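Local atomic coordinates of uncharacterized conserved protein (Idiomarina loihiensis, PDB entry 2QSD), a protein that is of unknown function but belongs to the DUF1543 family and is built largely of antiparallel beta sheets, with two copies in the assembly. Residues G54-L63 with Q166-P177; L12-P20 with A43-T51. One frame throughout, in Å; residues are numbered along the deposited sequence.

Contact 1. Residues G54-L63 with Q166-P177; sequences GLHLDSFVHL and QPLVPDWKGYQP
A chi1 of 53° sets His-56 CG between its own backbone N and carbonyl carbon, while Tyr-175 has CG anti to its N (chi1 -172°), and the two rings meet as an offset stack with centroids 4.3 Å apart. Tyr-175 CE1 lies over the centre of the imidazole, and His-56 CB in turn sits over the tyrosine face, a CH-pi contact. In the imidazole plane, ND1 of His-56 donates to OD1 of Asp-58 (2.7 Å), on the syn side but tilted out of the carboxylate plane, and NE2 bonds to Glu-25, which fixes the ring's rotation. With His-56 reduced to an alanine, Tyr-175 would keep the CB contact but is likely to lose its stacking partner, and Asp-58 OD1 and Glu-25 their mates. Beyond a classic beta bulge, Asp-58 and Ser-59 both facing Tyr-14 of strand 9-17, the Phe-60 ring barely overlaps Trp-172 (Phe-60 CD1 to Trp-172 CE3 3.7 Å). Asp-171 OD2 takes the backbone N of His-62 in a nearly straight bond (2.9 Å, 176°), from above the carboxylate plane. Gln-166 NE2 reaches His-62 O at 2.7 Å. Strands 172-173 and 175-177, parted by a corner at Gly-174, pair antiparallel with strand 56-62, whose other neighbour is strand 9-17.

Contact 2. Residues L12-P20 with A43-T51; sequences LVYVGGTAP and AIRKGWFGT
Apolar packing joins Val-13 and Val-15 to Ile-44 and Trp-48. Val-13 and Ile-44 reach tip to tip, CG2 of the valine 4.2 Å from CG1 of the isoleucine. Val-15 divides its two methyls between neighbours: CG1 meets Ile-44 CG2 at 3.7 Å, and CG2, held between the backbone N and the carbonyl carbon by a chi1 of -66° at CG1, touches Trp-48 CE3 at 3.8 Å as the valine and the indole run alongside in opposite senses. The indole continues along the strand past Gly-16 and Gly-17, its CZ2 reaching the carbonyl carbon of Gly-17 at 3.6 Å; a side chain at Gly-17 would point toward this ring and be tight against it. Farther on, Ala-19 CB rests against Phe-49 CE2, and the methyl of Thr-18 lies alongside Thr-51.

The arrangement is a helix packed on a sheet: helix 41-47 and the loop that follows it lie against strand 9-17, with Met-37 also touching Val-13 and Ile-44, and Leu-55 touching Trp-48.

Polar bonds gather around Thr-18 and Thr-51. The backbone N of Thr-51 donates to the carbonyl O of Thr-18 (2.8 Å), which also lies at the edge of the indole, near its plane. Trp-48 NE1 bonds to Thr-51 O at 2.9 Å, approaching from above the carbonyl plane and bent to 135° at the hydrogen, so the indole is tied to its own loop. Water 2 donates to that same Thr-51 O and accepts from Thr-18 N. Across the dimer interface, Phe-49 packs on Phe-49 of the second subunit.

Both contacts use the same five-stranded sheet, in which strands 56-62 and 9-17 are neighbours; the backbone N of Gly-16 lies 2.8 Å from His-56 O, a probable hydrogen bond, and Leu-55 CD1 packs on Gly-16 O. Contact 1 works within the sheet, through strand pairing supplemented by aromatic and carboxylate side chains; most of its 166-177 side is exposed, whereas 54-63 is more buried. Contact 2 instead covers a face of the sheet, chiefly with buried aliphatic and indole groups, and has just one direct hydrogen bond between its segments. It is also the one that reaches the second subunit, which touches neither segment of contact 1.

Contact 1. Residues G54-L63 with Q166-P177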
loop_
_atom_site.group_PDB
_atom_site.type_symbol
_atom_site.label_atom_id
_atom_site.label_comp_id
_atom_site.label_asym_id
_atom_site.label_seq_id
_atom_site.Cartn_x
_atom_site.Cartn_y
_atom_site.Cartn_z
ATOM N N GLY A 54 -0.823 -2.262 16.060
ATOM C CA GLY A 54 -0.398 -3.285 15.106
ATOM C C GLY A 54 0.639 -2.799 14.112
ATOM O O GLY A 54 0.975 -3.515 13.168
ATOM N N LEU A 55 1.141 -1.583 14.326
ATOM C CA LEU A 55 2.155 -0.985 13.468
ATOM C C LEU A 55 3.429 -1.821 13.475
ATOM O O LEU A 55 3.901 -2.252 14.528
ATOM C CB LEU A 55 2.450 0.450 13.916
ATOM C CG LEU A 55 3.458 1.313 13.149
ATOM C CD1 LEU A 55 3.029 1.528 11.705
ATOM C CD2 LEU A 55 3.624 2.642 13.850
ATOM N N HIS A 56 3.964 -2.070 12.287
ATOM C CA HIS A 56 5.161 -2.887 12.156
ATOM C C HIS A 56 6.110 -2.329 11.115
ATOM O O HIS A 56 5.691 -1.739 10.117
ATOM C CB HIS A 56 4.803 -4.342 11.824
ATOM C CG HIS A 56 3.903 -4.492 10.635
ATOM N ND1 HIS A 56 4.381 -4.751 9.368
ATOM C CD2 HIS A 56 2.554 -4.424 10.520
ATOM C CE1 HIS A 56 3.369 -4.834 8.524
ATOM N NE2 HIS A 56 2.248 -4.635 9.196
ATOM N N LEU A 57 7.394 -2.523 11.378
ATOM C CA LEU A 57 8.470 -2.183 10.471
ATOM C C LEU A 57 8.706 -3.354 9.521
ATOM O O LEU A 57 8.791 -4.498 9.965
ATOM C CB LEU A 57 9.715 -1.921 11.308
ATOM C CG LEU A 57 10.971 -1.369 10.664
ATOM C CD1 LEU A 57 10.820 0.117 10.409
ATOM C CD2 LEU A 57 12.121 -1.651 11.605
ATOM N N ASP A 58 8.818 -3.072 8.223
ATOM C CA ASP A 58 8.987 -4.132 7.213
ATOM C C ASP A 58 10.349 -4.160 6.520
ATOM O O ASP A 58 10.890 -5.230 6.257
ATOM C CB ASP A 58 7.858 -4.096 6.179
ATOM C CG ASP A 58 6.532 -4.589 6.745
ATOM O OD1 ASP A 58 6.531 -5.181 7.848
ATOM O OD2 ASP A 58 5.488 -4.382 6.088
ATOM N N SER A 59 10.880 -2.985 6.197
ATOM C CA SER A 59 12.265 -2.857 5.762
ATOM C C SER A 59 12.792 -1.468 6.081
ATOM O O SER A 59 12.020 -0.545 6.332
ATOM C CB SER A 59 12.427 -3.163 4.270
ATOM O OG SER A 59 11.760 -2.213 3.469
ATOM N N PHE A 60 14.114 -1.338 6.088
ATOM C CA PHE A 60 14.767 -0.050 6.233
ATOM C C PHE A 60 16.155 -0.047 5.608
ATOM O O PHE A 60 16.753 -1.103 5.382
ATOM C CB PHE A 60 14.843 0.386 7.705
ATOM C CG PHE A 60 15.790 -0.428 8.545
ATOM C CD1 PHE A 60 15.326 -1.510 9.279
ATOM C CD2 PHE A 60 17.139 -0.092 8.629
ATOM C CE1 PHE A 60 16.188 -2.261 10.066
ATOM C CE2 PHE A 60 18.013 -0.841 9.407
ATOM C CZ PHE A 60 17.537 -1.926 10.130
ATOM N N VAL A 61 16.664 1.153 5.356
ATOM C CA VAL A 61 18.047 1.348 4.948
ATOM C C VAL A 61 18.607 2.610 5.592
ATOM O O VAL A 61 17.931 3.634 5.669
ATOM C CB VAL A 61 18.201 1.356 3.397
ATOM C CG1 VAL A 61 17.258 2.374 2.736
ATOM C CG2 VAL A 61 19.656 1.578 2.978
ATOM N N HIS A 62 19.828 2.504 6.106
ATOM C CA HIS A 62 20.605 3.659 6.534
ATOM C C HIS A 62 21.114 4.314 5.266
ATOM O O HIS A 62 21.895 3.715 4.525
ATOM C CB HIS A 62 21.759 3.207 7.442
ATOM C CG HIS A 62 22.783 4.266 7.726
ATOM N ND1 HIS A 62 24.108 3.965 7.962
ATOM C CD2 HIS A 62 22.682 5.614 7.820
ATOM C CE1 HIS A 62 24.777 5.081 8.189
ATOM N NE2 HIS A 62 23.936 6.095 8.104
ATOM N N LEU A 63 20.649 5.535 5.017
ATOM C CA LEU A 63 20.982 6.272 3.798
ATOM C C LEU A 63 22.133 7.238 4.075
ATOM O O LEU A 63 21.960 8.194 4.830
ATOM C CB LEU A 63 19.760 7.073 3.345
ATOM C CG LEU A 63 19.126 6.885 1.968
ATOM C CD1 LEU A 63 18.393 8.165 1.589
ATOM C CD2 LEU A 63 20.118 6.487 0.877
ATOM N N GLN A 166 25.933 4.284 -3.235
ATOM C CA GLN A 166 25.268 3.383 -2.307
ATOM C C GLN A 166 24.015 2.830 -2.986
ATOM O O GLN A 166 23.158 3.602 -3.424
ATOM C CB GLN A 166 24.909 4.101 -1.003
ATOM C CG GLN A 166 24.061 3.254 -0.054
ATOM C CD GLN A 166 23.563 3.989 1.188
ATOM O OE1 GLN A 166 23.759 5.194 1.355
ATOM N NE2 GLN A 166 22.909 3.248 2.070
ATOM N N PRO A 167 23.912 1.491 -3.086
ATOM C CA PRO A 167 22.716 0.889 -3.678
ATOM C C PRO A 167 21.493 1.093 -2.784
ATOM O O PRO A 167 21.550 0.841 -1.578
ATOM C CB PRO A 167 23.077 -0.593 -3.793
ATOM C CG PRO A 167 24.175 -0.816 -2.803
ATOM C CD PRO A 167 24.899 0.483 -2.649
ATOM N N LEU A 168 20.406 1.580 -3.373
ATOM C CA LEU A 168 19.177 1.809 -2.630
ATOM C C LEU A 168 18.423 0.484 -2.461
ATOM O O LEU A 168 17.475 0.191 -3.188
ATOM C CB LEU A 168 18.323 2.874 -3.326
ATOM C CG LEU A 168 17.140 3.456 -2.549
ATOM C CD1 LEU A 168 17.599 4.357 -1.417
ATOM C CD2 LEU A 168 16.226 4.212 -3.488
ATOM N N VAL A 169 18.896 -0.323 -1.512
ATOM C CA VAL A 169 18.346 -1.644 -1.204
ATOM C C VAL A 169 18.279 -1.771 0.330
ATOM O O VAL A 169 19.013 -1.077 1.029
ATOM C CB VAL A 169 19.191 -2.820 -1.839
ATOM C CG1 VAL A 169 19.178 -2.764 -3.370
ATOM C CG2 VAL A 169 20.617 -2.859 -1.302
ATOM N N PRO A 170 17.397 -2.641 0.864
ATOM C CA PRO A 170 17.295 -2.694 2.326
ATOM C C PRO A 170 18.540 -3.249 3.021
ATOM O O PRO A 170 19.209 -4.137 2.488
ATOM C CB PRO A 170 16.114 -3.644 2.563
ATOM C CG PRO A 170 15.406 -3.750 1.241
ATOM C CD PRO A 170 16.466 -3.588 0.219
ATOM N N ASP A 171 18.846 -2.707 4.197
ATOM C CA ASP A 171 19.808 -3.316 5.105
ATOM C C ASP A 171 19.179 -4.580 5.697
ATOM O O ASP A 171 19.857 -5.573 5.945
ATOM C CB ASP A 171 20.173 -2.344 6.239
ATOM C CG ASP A 171 20.949 -1.129 5.755
ATOM O OD1 ASP A 171 21.508 -1.174 4.636
ATOM O OD2 ASP A 171 21.009 -0.126 6.502
ATOM N N TRP A 172 17.871 -4.517 5.915
ATOM C CA TRP A 172 17.116 -5.554 6.588
ATOM C C TRP A 172 15.700 -5.555 6.032
ATOM O O TRP A 172 15.152 -4.495 5.741
ATOM C CB TRP A 172 17.082 -5.269 8.094
ATOM C CG TRP A 172 16.145 -6.155 8.870
ATOM C CD1 TRP A 172 16.440 -7.359 9.436
ATOM C CD2 TRP A 172 14.762 -5.901 9.164
ATOM N NE1 TRP A 172 15.330 -7.875 10.063
ATOM C CE2 TRP A 172 14.286 -7.003 9.911
ATOM C CE3 TRP A 172 13.879 -4.852 8.865
ATOM C CZ2 TRP A 172 12.965 -7.088 10.364
ATOM C CZ3 TRP A 172 12.567 -4.938 9.312
ATOM C CH2 TRP A 172 12.123 -6.049 10.055
ATOM N N LYS A 173 15.119 -6.744 5.890
ATOM C CA LYS A 173 13.691 -6.888 5.610
ATOM C C LYS A 173 13.083 -8.020 6.436
ATOM O O LYS A 173 13.760 -8.996 6.766
ATOM C CB LYS A 173 13.407 -7.051 4.111
ATOM C CG LYS A 173 14.108 -8.214 3.437
ATOM C CD LYS A 173 14.017 -8.105 1.920
ATOM C CE LYS A 173 14.894 -9.152 1.240
ATOM N NZ LYS A 173 15.045 -8.893 -0.219
ATOM N N GLY A 174 11.809 -7.870 6.784
ATOM C CA GLY A 174 11.114 -8.821 7.645
ATOM C C GLY A 174 9.860 -8.230 8.255
ATOM O O GLY A 174 9.173 -7.433 7.619
ATOM N N TYR A 175 9.563 -8.627 9.490
ATOM C CA TYR A 175 8.367 -8.182 10.190
ATOM C C TYR A 175 8.734 -7.881 11.630
ATOM O O TYR A 175 9.029 -8.787 12.396
ATOM C CB TYR A 175 7.280 -9.266 10.134
ATOM C CG TYR A 175 5.922 -8.830 10.665
ATOM C CD1 TYR A 175 4.935 -8.356 9.801
ATOM C CD2 TYR A 175 5.624 -8.898 12.027
ATOM C CE1 TYR A 175 3.686 -7.960 10.282
ATOM C CE2 TYR A 175 4.386 -8.498 12.518
ATOM C CZ TYR A 175 3.422 -8.032 11.642
ATOM O OH TYR A 175 2.194 -7.644 12.134
ATOM N N GLN A 176 8.708 -6.604 11.995
ATOM C CA GLN A 176 9.106 -6.180 13.331
ATOM C C GLN A 176 8.071 -5.220 13.908
ATOM O O GLN A 176 8.047 -4.051 13.533
ATOM C CB GLN A 176 10.498 -5.530 13.294
ATOM C CG GLN A 176 11.041 -5.034 14.645
ATOM C CD GLN A 176 11.605 -6.146 15.516
ATOM O OE1 GLN A 176 11.778 -7.286 15.072
ATOM N NE2 GLN A 176 11.905 -5.812 16.764
ATOM N N PRO A 177 7.190 -5.723 14.791
ATOM C CA PRO A 177 6.226 -4.880 15.491
ATOM C C PRO A 177 6.920 -3.832 16.335
ATOM O O PRO A 177 7.897 -4.128 17.014
ATOM C CB PRO A 177 5.486 -5.868 16.398
ATOM C CG PRO A 177 5.638 -7.174 15.722
ATOM C CD PRO A 177 7.021 -7.142 15.148
HETATM O O HOH W 1 23.212 1.202 4.933
#

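Contact 2. Residues L12-P20 with A43-T51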
loop_
_atom_site.group_PDB
_atom_site.type_symbol
_atom_site.label_atom_id
_atom_site.label_comp_id
_atom_site.label_asym_id
_atom_site.label_seq_id
_atom_site.Cartn_x
_atom_site.Cartn_y
_atom_site.Cartn_z
ATOM N N LEU A 12 15.693 5.454 5.969
ATOM C CA LEU A 12 14.469 5.353 5.197
ATOM C C LEU A 12 13.798 4.043 5.600
ATOM O O LEU A 12 14.366 2.973 5.418
ATOM C CB LEU A 12 14.789 5.486 3.700
ATOM C CG LEU A 12 14.361 4.723 2.433
ATOM C CD1 LEU A 12 13.052 3.972 2.469
ATOM C CD2 LEU A 12 14.371 5.695 1.260
ATOM N N VAL A 13 12.604 4.142 6.182
ATOM C CA VAL A 13 11.909 2.983 6.741
ATOM C C VAL A 13 10.599 2.697 6.012
ATOM O O VAL A 13 9.860 3.611 5.645
ATOM C CB VAL A 13 11.648 3.123 8.274
ATOM C CG1 VAL A 13 12.945 3.248 9.042
ATOM C CG2 VAL A 13 10.785 4.313 8.588
ATOM N N TYR A 14 10.326 1.420 5.795
ATOM C CA TYR A 14 9.100 0.986 5.146
ATOM C C TYR A 14 8.250 0.359 6.235
ATOM O O TYR A 14 8.616 -0.660 6.820
ATOM C CB TYR A 14 9.443 -0.023 4.058
ATOM C CG TYR A 14 8.305 -0.512 3.191
ATOM C CD1 TYR A 14 7.621 0.356 2.336
ATOM C CD2 TYR A 14 7.952 -1.863 3.179
ATOM C CE1 TYR A 14 6.586 -0.097 1.518
ATOM C CE2 TYR A 14 6.918 -2.335 2.360
ATOM C CZ TYR A 14 6.242 -1.446 1.536
ATOM O OH TYR A 14 5.226 -1.903 0.733
ATOM N N VAL A 15 7.133 1.002 6.545
ATOM C CA VAL A 15 6.306 0.564 7.660
ATOM C C VAL A 15 4.934 0.140 7.177
ATOM O O VAL A 15 4.498 0.538 6.097
ATOM C CB VAL A 15 6.197 1.641 8.755
ATOM C CG1 VAL A 15 7.544 1.857 9.402
ATOM C CG2 VAL A 15 5.678 2.959 8.184
ATOM N N GLY A 16 4.264 -0.677 7.981
ATOM C CA GLY A 16 2.968 -1.232 7.620
ATOM C C GLY A 16 1.997 -1.251 8.778
ATOM O O GLY A 16 2.391 -1.246 9.951
ATOM N N GLY A 17 0.715 -1.281 8.443
ATOM C CA GLY A 17 -0.328 -1.288 9.448
ATOM C C GLY A 17 -1.683 -1.004 8.844
ATOM O O GLY A 17 -1.867 -1.076 7.625
ATOM N N THR A 18 -2.633 -0.661 9.703
ATOM C CA THR A 18 -3.999 -0.457 9.267
ATOM C C THR A 18 -4.424 1.017 9.368
ATOM O O THR A 18 -3.752 1.828 10.012
ATOM C CB THR A 18 -4.968 -1.421 10.021
ATOM O OG1 THR A 18 -6.272 -1.334 9.447
ATOM C CG2 THR A 18 -5.049 -1.089 11.501
ATOM N N ALA A 19 -5.514 1.357 8.688
ATOM C CA ALA A 19 -6.172 2.657 8.836
ATOM C C ALA A 19 -7.690 2.457 8.756
ATOM O O ALA A 19 -8.144 1.499 8.118
ATOM C CB ALA A 19 -5.697 3.626 7.759
ATOM N N PRO A 20 -8.480 3.337 9.414
ATOM C CA PRO A 20 -9.939 3.173 9.390
ATOM C C PRO A 20 -10.529 3.261 7.990
ATOM O O PRO A 20 -10.177 4.160 7.216
ATOM C CB PRO A 20 -10.434 4.345 10.236
ATOM C CG PRO A 20 -9.272 4.689 11.126
ATOM C CD PRO A 20 -8.088 4.500 10.236
ATOM N N ALA A 43 9.398 8.728 16.353
ATOM C CA ALA A 43 9.226 9.485 15.123
ATOM C C ALA A 43 8.512 8.672 14.050
ATOM O O ALA A 43 7.827 9.235 13.198
ATOM C CB ALA A 43 10.567 9.988 14.612
ATOM N N ILE A 44 8.679 7.352 14.090
ATOM C CA ILE A 44 7.963 6.466 13.177
ATOM C C ILE A 44 6.489 6.437 13.551
ATOM O O ILE A 44 5.622 6.652 12.693
ATOM C CB ILE A 44 8.542 5.040 13.182
ATOM C CG1 ILE A 44 9.956 5.056 12.611
ATOM C CG2 ILE A 44 7.662 4.095 12.355
ATOM C CD1 ILE A 44 10.682 3.746 12.767
ATOM N N ARG A 45 6.222 6.203 14.835
ATOM C CA ARG A 45 4.857 6.211 15.371
ATOM C C ARG A 45 4.098 7.504 15.095
ATOM O O ARG A 45 2.934 7.455 14.704
ATOM C CB ARG A 45 4.846 5.900 16.866
ATOM C CG ARG A 45 5.066 4.431 17.173
ATOM C CD ARG A 45 4.418 4.048 18.492
ATOM N NE ARG A 45 4.303 2.599 18.664
ATOM C CZ ARG A 45 3.332 1.846 18.148
ATOM N NH1 ARG A 45 3.323 0.538 18.370
ATOM N NH2 ARG A 45 2.374 2.390 17.401
ATOM N N LYS A 46 4.761 8.647 15.261
ATOM C CA LYS A 46 4.103 9.935 15.032
ATOM C C LYS A 46 4.014 10.328 13.554
ATOM O O LYS A 46 3.222 11.197 13.190
ATOM C CB LYS A 46 4.724 11.051 15.890
ATOM C CG LYS A 46 5.987 11.693 15.341
ATOM C CD LYS A 46 6.198 13.095 15.927
ATOM C CE LYS A 46 6.509 13.071 17.427
ATOM N NZ LYS A 46 6.719 14.445 17.979
ATOM N N GLY A 47 4.817 9.687 12.709
ATOM C CA GLY A 47 4.760 9.924 11.265
ATOM C C GLY A 47 3.772 9.014 10.546
ATOM O O GLY A 47 3.328 9.328 9.437
ATOM N N TRP A 48 3.434 7.885 11.173
ATOM C CA TRP A 48 2.453 6.938 10.622
ATOM C C TRP A 48 1.063 7.561 10.562
ATOM O O TRP A 48 0.553 8.031 11.564
ATOM C CB TRP A 48 2.428 5.639 11.442
ATOM C CG TRP A 48 1.362 4.668 11.031
ATOM C CD1 TRP A 48 0.305 4.250 11.788
ATOM C CD2 TRP A 48 1.249 3.979 9.772
ATOM N NE1 TRP A 48 -0.453 3.347 11.085
ATOM C CE2 TRP A 48 0.096 3.169 9.843
ATOM C CE3 TRP A 48 2.010 3.967 8.597
ATOM C CZ2 TRP A 48 -0.320 2.361 8.785
ATOM C CZ3 TRP A 48 1.591 3.162 7.540
ATOM C CH2 TRP A 48 0.439 2.373 7.644
ATOM N N PHE A 49 0.471 7.566 9.374
ATOM C CA PHE A 49 -0.773 8.291 9.117
ATOM C C PHE A 49 -2.002 7.563 9.657
ATOM O O PHE A 49 -3.054 8.178 9.863
ATOM C CB PHE A 49 -0.939 8.521 7.605
ATOM C CG PHE A 49 -1.323 7.284 6.847
ATOM C CD1 PHE A 49 -0.352 6.364 6.461
ATOM C CD2 PHE A 49 -2.665 7.023 6.536
ATOM C CE1 PHE A 49 -0.703 5.215 5.767
ATOM C CE2 PHE A 49 -3.024 5.869 5.855
ATOM C CZ PHE A 49 -2.044 4.962 5.468
ATOM N N GLY A 50 -1.864 6.249 9.847
ATOM C CA GLY A 50 -2.989 5.373 10.156
ATOM C C GLY A 50 -3.136 5.041 11.625
ATOM O O GLY A 50 -2.729 5.811 12.490
ATOM N N THR A 51 -3.717 3.876 11.889
ATOM C CA THR A 51 -3.977 3.379 13.233
ATOM C C THR A 51 -2.683 2.889 13.877
ATOM O O THR A 51 -1.908 2.171 13.248
ATOM C CB THR A 51 -5.016 2.232 13.163
ATOM O OG1 THR A 51 -6.250 2.743 12.642
ATOM C CG2 THR A 51 -5.259 1.573 14.525
HETATM O O HOH W 2 -1.798 -0.552 12.459
#